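Long-range contacts in SAM-dependent methyltransferase (Thiobacillus denitrificans, PDB 5EPE), which binds S-adenosyl-L-homocysteine and is probably an S-adenosylmethionine-dependent methyltransferase: residues 17-22 with 238-243; 142-147 with 234-239. All coordinates share one frame; numbering follows the deposited sequence.

Both contacts use strand 238-247, and their centres lie about 13 Å apart. Along the chain, residues 17-22 come first, then 142-147, and both meet the region where helix 216-237 passes into strand 238-247. Contact 2 sits at that junction, against the end of strand 134-143, a neighbour of strand 238-247 in the mixed sheet. Contact 1 lies deeper, about 7 Å from the centre of the chain, where the N-terminal loop packs on the strand. Their segments overlap at Leu238 and Gly239, which touch the opposite segment in contact 2 alone. Phe142 CE2 also packs on Trp240 N. The same inner strand thus runs from its junction with the helix to a loop that lines the S-adenosyl-L-homocysteine pocket.

Contact 1: residues 17-22 with 238-243; sequences HNPFTP and LGWGVF. With SAH (S-adenosyl-L-homocysteine), chain B.
Trp240 meets Asn18, Pro19 and Phe20, three consecutive residues of the loop, and is the centre of this contact. Two of them lie over one face of the indole. Pro19 CD sits above the five-membered ring, 4.0 Å from its centroid, a CH-pi contact close to the ring normal. Pro19 CG comes 3.6 Å from Trp240 CG. Asn18 CB makes a second CH-pi contact, nearer the rim of the six-membered ring. The Asn18 amide leans over the indole at 29° to its plane, and Asn18 OD1 lies 3.3 Å from Trp240 CZ2.

The two aromatic rings form a T-shaped pair. The six-membered edge of Trp240 points at the face of Phe20, with centroids 5.2 Å apart and planes at 79°. Trp240 CG is anti to the backbone N (chi1 -164°), which sends the indole across to the loop. Further along the strand, Val242 CG2 packs on Phe20 CZ at 3.9 Å.

The polar bonds go to the cofactor product. His17 N donates a nearly straight bond to OXT of S-adenosyl-L-homocysteine, at 2.8 Å. Asn18 ND2 donates to the other carboxylate oxygen, O, also at 2.8 Å, and has a second partner in Val110 O. The carboxylate is therefore gripped through both oxygens. The His17 ring is held by Glu11 and Ser47, which bond to its two nitrogens.

Pro19 is the centre of an inverse gamma turn, closed by the bond from Phe20 N to Asn18 O. The arrangement belongs to the S-adenosyl-L-homocysteine pocket of a Rossmann-like methyltransferase: Trp240, on an antiparallel strand of the sheet, backs the loop that binds the amino acid carboxylate.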
# COMPACT_ATOMS: atom_id res chain seq x y z
N HIS A 17 4.37 37.69 15.63
CA HIS A 17 5.30 37.25 14.66
C HIS A 17 5.51 35.72 14.73
O HIS A 17 6.64 35.24 14.72
CB HIS A 17 6.64 37.99 14.84
CG HIS A 17 6.53 39.48 14.74
ND1 HIS A 17 6.54 40.13 13.54
CD2 HIS A 17 6.32 40.43 15.68
CE1 HIS A 17 6.38 41.44 13.74
NE2 HIS A 17 6.23 41.64 15.04
N ASN A 18 4.41 34.99 14.74
CA ASN A 18 4.44 33.57 14.88
C ASN A 18 3.04 33.09 14.52
O ASN A 18 2.10 33.86 14.52
CB ASN A 18 4.77 33.17 16.33
CG ASN A 18 6.25 32.93 16.55
OD1 ASN A 18 6.90 32.20 15.80
ND2 ASN A 18 6.78 33.51 17.60
N PRO A 19 2.90 31.78 14.29
CA PRO A 19 1.55 31.22 13.93
C PRO A 19 0.59 31.04 15.12
O PRO A 19 0.15 29.94 15.45
CB PRO A 19 1.91 29.91 13.24
CG PRO A 19 3.23 29.50 13.86
CD PRO A 19 3.97 30.77 14.14
N PHE A 20 0.27 32.13 15.79
CA PHE A 20 -0.62 32.16 16.90
C PHE A 20 -1.60 33.31 16.64
O PHE A 20 -1.23 34.33 16.13
CB PHE A 20 0.12 32.51 18.19
CG PHE A 20 0.18 31.40 19.22
CD1 PHE A 20 0.16 30.06 18.85
CD2 PHE A 20 0.31 31.73 20.54
CE1 PHE A 20 0.24 29.08 19.79
CE2 PHE A 20 0.35 30.74 21.50
CZ PHE A 20 0.31 29.41 21.10
N THR A 21 -2.86 33.08 16.91
CA THR A 21 -3.84 34.13 16.89
C THR A 21 -3.87 34.90 18.21
O THR A 21 -3.30 34.44 19.20
CB THR A 21 -5.23 33.53 16.70
OG1 THR A 21 -5.51 32.54 17.71
CG2 THR A 21 -5.35 32.92 15.32
N PRO A 22 -4.57 36.06 18.26
CA PRO A 22 -4.85 36.66 19.56
C PRO A 22 -5.55 35.71 20.52
O PRO A 22 -5.28 35.73 21.74
CB PRO A 22 -5.76 37.85 19.21
CG PRO A 22 -5.37 38.21 17.86
CD PRO A 22 -5.00 36.94 17.15
N LEU A 238 3.83 21.39 8.85
CA LEU A 238 4.58 22.05 9.89
C LEU A 238 3.69 22.39 11.09
O LEU A 238 2.70 23.12 10.95
CB LEU A 238 5.34 23.29 9.41
CG LEU A 238 6.51 23.81 10.31
CD1 LEU A 238 7.63 22.79 10.58
CD2 LEU A 238 7.16 25.09 9.69
N GLY A 239 4.05 21.84 12.23
CA GLY A 239 3.40 22.21 13.49
C GLY A 239 4.19 23.33 14.20
O GLY A 239 5.36 23.55 13.92
N TRP A 240 3.54 23.95 15.18
CA TRP A 240 4.17 24.97 16.02
C TRP A 240 3.39 25.05 17.33
O TRP A 240 2.16 24.77 17.41
CB TRP A 240 4.24 26.33 15.30
CG TRP A 240 5.17 27.30 15.92
CD1 TRP A 240 6.50 27.51 15.62
CD2 TRP A 240 4.84 28.27 16.93
NE1 TRP A 240 7.02 28.46 16.44
CE2 TRP A 240 6.01 28.99 17.21
CE3 TRP A 240 3.64 28.59 17.61
CZ2 TRP A 240 6.03 30.04 18.16
CZ3 TRP A 240 3.65 29.59 18.56
CH2 TRP A 240 4.83 30.31 18.83
N GLY A 241 4.12 25.34 18.40
CA GLY A 241 3.45 25.63 19.67
C GLY A 241 4.31 26.22 20.70
O GLY A 241 5.54 26.35 20.53
N VAL A 242 3.64 26.64 21.78
CA VAL A 242 4.33 27.08 22.99
C VAL A 242 4.19 26.03 24.09
O VAL A 242 3.09 25.62 24.44
CB VAL A 242 3.88 28.46 23.47
CG1 VAL A 242 4.71 28.90 24.65
CG2 VAL A 242 3.98 29.48 22.37
N PHE A 243 5.34 25.61 24.60
CA PHE A 243 5.49 24.58 25.59
C PHE A 243 6.00 25.19 26.89
O PHE A 243 6.99 25.92 26.90
CB PHE A 243 6.46 23.54 25.05
CG PHE A 243 6.02 22.95 23.74
CD1 PHE A 243 6.37 23.55 22.56
CD2 PHE A 243 5.24 21.79 23.71
CE1 PHE A 243 5.93 23.01 21.35
CE2 PHE A 243 4.89 21.20 22.50
CZ PHE A 243 5.19 21.85 21.33
N SAH B . 8.16 36.34 20.30
CA SAH B . 7.71 37.32 19.24
CB SAH B . 8.71 37.37 18.10
CG SAH B . 9.00 36.07 17.34
SD SAH B . 9.86 36.32 15.81
C SAH B . 6.33 37.01 18.71
O SAH B . 5.87 35.86 18.83
OXT SAH B . 5.63 37.88 18.14
C5' SAH B . 11.63 36.27 16.22
C4' SAH B . 12.06 37.58 16.90
O4' SAH B . 13.41 37.46 17.36
C3' SAH B . 12.01 38.82 15.99
O3' SAH B . 11.18 39.81 16.63
C2' SAH B . 13.46 39.30 15.87
O2' SAH B . 13.57 40.72 15.88
C1' SAH B . 14.04 38.75 17.15
N9 SAH B . 15.48 38.50 17.25
C8 SAH B . 16.28 37.88 16.32
N7 SAH B . 17.51 37.76 16.77
C5 SAH B . 17.49 38.34 18.05
C6 SAH B . 18.49 38.54 19.04
N6 SAH B . 19.76 38.12 18.83
N1 SAH B . 18.16 39.13 20.21
C2 SAH B . 16.88 39.54 20.39
N3 SAH B . 15.87 39.42 19.51
C4 SAH B . 16.24 38.79 18.34

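Contact 2: residues 142-147 with 234-239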
# COMPACT_ATOMS: atom_id res chain seq x y z
N PHE A 142 7.58 21.85 15.06
CA PHE A 142 7.68 20.40 15.10
C PHE A 142 6.95 19.87 13.86
O PHE A 142 6.28 20.66 13.18
CB PHE A 142 7.14 19.86 16.44
CG PHE A 142 5.70 20.14 16.68
CD1 PHE A 142 4.72 19.29 16.22
CD2 PHE A 142 5.31 21.31 17.32
CE1 PHE A 142 3.39 19.58 16.38
CE2 PHE A 142 3.95 21.58 17.53
CZ PHE A 142 2.99 20.73 17.03
N TRP A 143 7.07 18.58 13.53
CA TRP A 143 6.29 18.02 12.41
C TRP A 143 4.86 17.68 12.85
O TRP A 143 4.63 16.90 13.75
CB TRP A 143 6.97 16.77 11.82
CG TRP A 143 8.28 17.03 11.18
CD1 TRP A 143 9.49 16.39 11.49
CD2 TRP A 143 8.60 17.98 10.15
NE1 TRP A 143 10.50 16.88 10.67
CE2 TRP A 143 9.98 17.84 9.85
CE3 TRP A 143 7.85 18.88 9.39
CZ2 TRP A 143 10.64 18.65 8.91
CZ3 TRP A 143 8.51 19.68 8.42
CH2 TRP A 143 9.88 19.57 8.22
N ARG A 144 3.89 18.35 12.22
CA ARG A 144 2.48 18.00 12.35
C ARG A 144 2.25 16.64 11.70
O ARG A 144 1.50 15.85 12.22
CB ARG A 144 1.63 19.08 11.63
CG ARG A 144 0.16 18.80 11.56
CD ARG A 144 -0.58 19.97 10.92
NE ARG A 144 -2.00 19.65 10.87
CZ ARG A 144 -2.64 19.03 9.90
NH1 ARG A 144 -2.06 18.57 8.79
NH2 ARG A 144 -3.93 18.81 10.09
N LYS A 145 2.90 16.42 10.57
CA LYS A 145 3.11 15.07 10.06
C LYS A 145 4.39 15.02 9.32
O LYS A 145 4.92 16.01 8.92
CB LYS A 145 1.95 14.59 9.19
CG LYS A 145 1.72 15.35 7.97
CD LYS A 145 0.28 15.10 7.48
CE LYS A 145 0.13 15.59 6.07
NZ LYS A 145 -1.32 15.75 5.74
N LEU A 146 4.86 13.83 9.11
CA LEU A 146 6.18 13.62 8.65
C LEU A 146 6.23 13.92 7.16
O LEU A 146 5.42 13.40 6.43
CB LEU A 146 6.58 12.18 8.97
CG LEU A 146 8.06 11.95 9.10
CD1 LEU A 146 8.66 12.72 10.29
CD2 LEU A 146 8.29 10.47 9.29
N PRO A 147 7.13 14.80 6.72
CA PRO A 147 7.17 15.04 5.29
C PRO A 147 7.65 13.78 4.60
O PRO A 147 8.37 12.96 5.20
CB PRO A 147 8.18 16.17 5.10
CG PRO A 147 8.53 16.65 6.45
CD PRO A 147 8.05 15.65 7.48
N THR A 234 3.96 24.01 4.29
CA THR A 234 3.79 24.35 5.67
C THR A 234 2.44 23.92 6.21
O THR A 234 2.38 23.35 7.33
CB THR A 234 3.97 25.85 5.81
OG1 THR A 234 5.24 26.18 5.22
CG2 THR A 234 3.91 26.35 7.23
N ARG A 235 1.35 24.27 5.50
CA ARG A 235 0.03 24.15 6.12
C ARG A 235 -0.30 22.73 6.57
O ARG A 235 -0.92 22.53 7.58
CB ARG A 235 -1.04 24.69 5.17
CG ARG A 235 -2.35 24.98 5.84
CD ARG A 235 -3.35 25.62 4.89
NE ARG A 235 -4.44 26.22 5.65
CZ ARG A 235 -5.52 25.58 6.08
NH1 ARG A 235 -5.75 24.35 5.75
NH2 ARG A 235 -6.42 26.23 6.89
N GLU A 236 0.12 21.74 5.80
CA GLU A 236 -0.12 20.36 6.10
C GLU A 236 0.92 19.70 7.00
O GLU A 236 0.59 18.86 7.78
CB GLU A 236 -0.22 19.60 4.75
CG GLU A 236 -1.56 19.94 3.99
CD GLU A 236 -2.77 19.47 4.80
OE1 GLU A 236 -2.72 18.32 5.30
OE2 GLU A 236 -3.74 20.23 5.06
N TYR A 237 2.17 20.11 6.89
CA TYR A 237 3.28 19.40 7.52
C TYR A 237 3.90 20.06 8.75
O TYR A 237 4.45 19.33 9.60
CB TYR A 237 4.39 19.20 6.47
CG TYR A 237 3.97 18.27 5.41
CD1 TYR A 237 3.97 16.89 5.63
CD2 TYR A 237 3.55 18.77 4.16
CE1 TYR A 237 3.56 16.00 4.64
CE2 TYR A 237 3.11 17.90 3.17
CZ TYR A 237 3.14 16.54 3.40
OH TYR A 237 2.76 15.70 2.41
N LEU A 238 3.83 21.39 8.85
CA LEU A 238 4.58 22.05 9.89
C LEU A 238 3.69 22.39 11.09
O LEU A 238 2.70 23.12 10.95
CB LEU A 238 5.34 23.29 9.41
CG LEU A 238 6.51 23.81 10.31
CD1 LEU A 238 7.63 22.79 10.58
CD2 LEU A 238 7.16 25.09 9.69
N GLY A 239 4.05 21.84 12.23
CA GLY A 239 3.40 22.21 13.49
C GLY A 239 4.19 23.33 14.20
O GLY A 239 5.36 23.55 13.92
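Phe142 lays one ring face against Gly239, its hydrogen-bonded partner in an antiparallel strand pair. Its chi1 of 63° puts CG between the backbone N and the carbonyl carbon, turning the ring over the neighbouring strand. Gly239 CA makes a CH-pi contact 3.9 Å from the ring centroid. Phe142 N bonds to Gly239 O, and Gly239 N to Phe142 O at 2.7 Å. Trp143 and Leu238 are the next, non-hydrogen-bonded pair. Their side chains set off in diverging directions, yet the ends meet, Trp143 CZ3 to Leu238 CD1 at 3.9 Å. The indole NE1 turns elsewhere, to Ile161 O.

These pairs join strands 134-143 and 238-247 in the mixed, Rossmann-like methyltransferase sheet, just where helix 216-237 gives way to strand. Tyr237 O, at that helix end, accepts a hydrogen bond from Arg144 N at 2.9 Å and a weak one from Lys145 N.

Arg144 has its chain extended from CG to NE, which carries the guanidinium to the carbonyl of Glu236 in the last turn of the helix. Arg144 NH1 donates to Glu236 O at 2.9 Å, and this oxygen lies in the guanidinium plane. The same nitrogen makes a longer salt bridge to Glu236 OE1. Lys145 CG, like that of Phe142, lies between the backbone N and the carbonyl carbon (chi1 64°). The chain then runs extended, placing Lys145 NZ 3.0 Å from Glu236 OE1. Lys145 CE lies off-centre over the Tyr237 ring. The bent Glu236 chain brings OE1 to both cations, while OE2 accepts a bond from Gln189. Lys145 O lies at the edge of the Tyr237 ring, 3.5 Å from Tyr237 CD1, and Pro147 CA packs beside the same carbon.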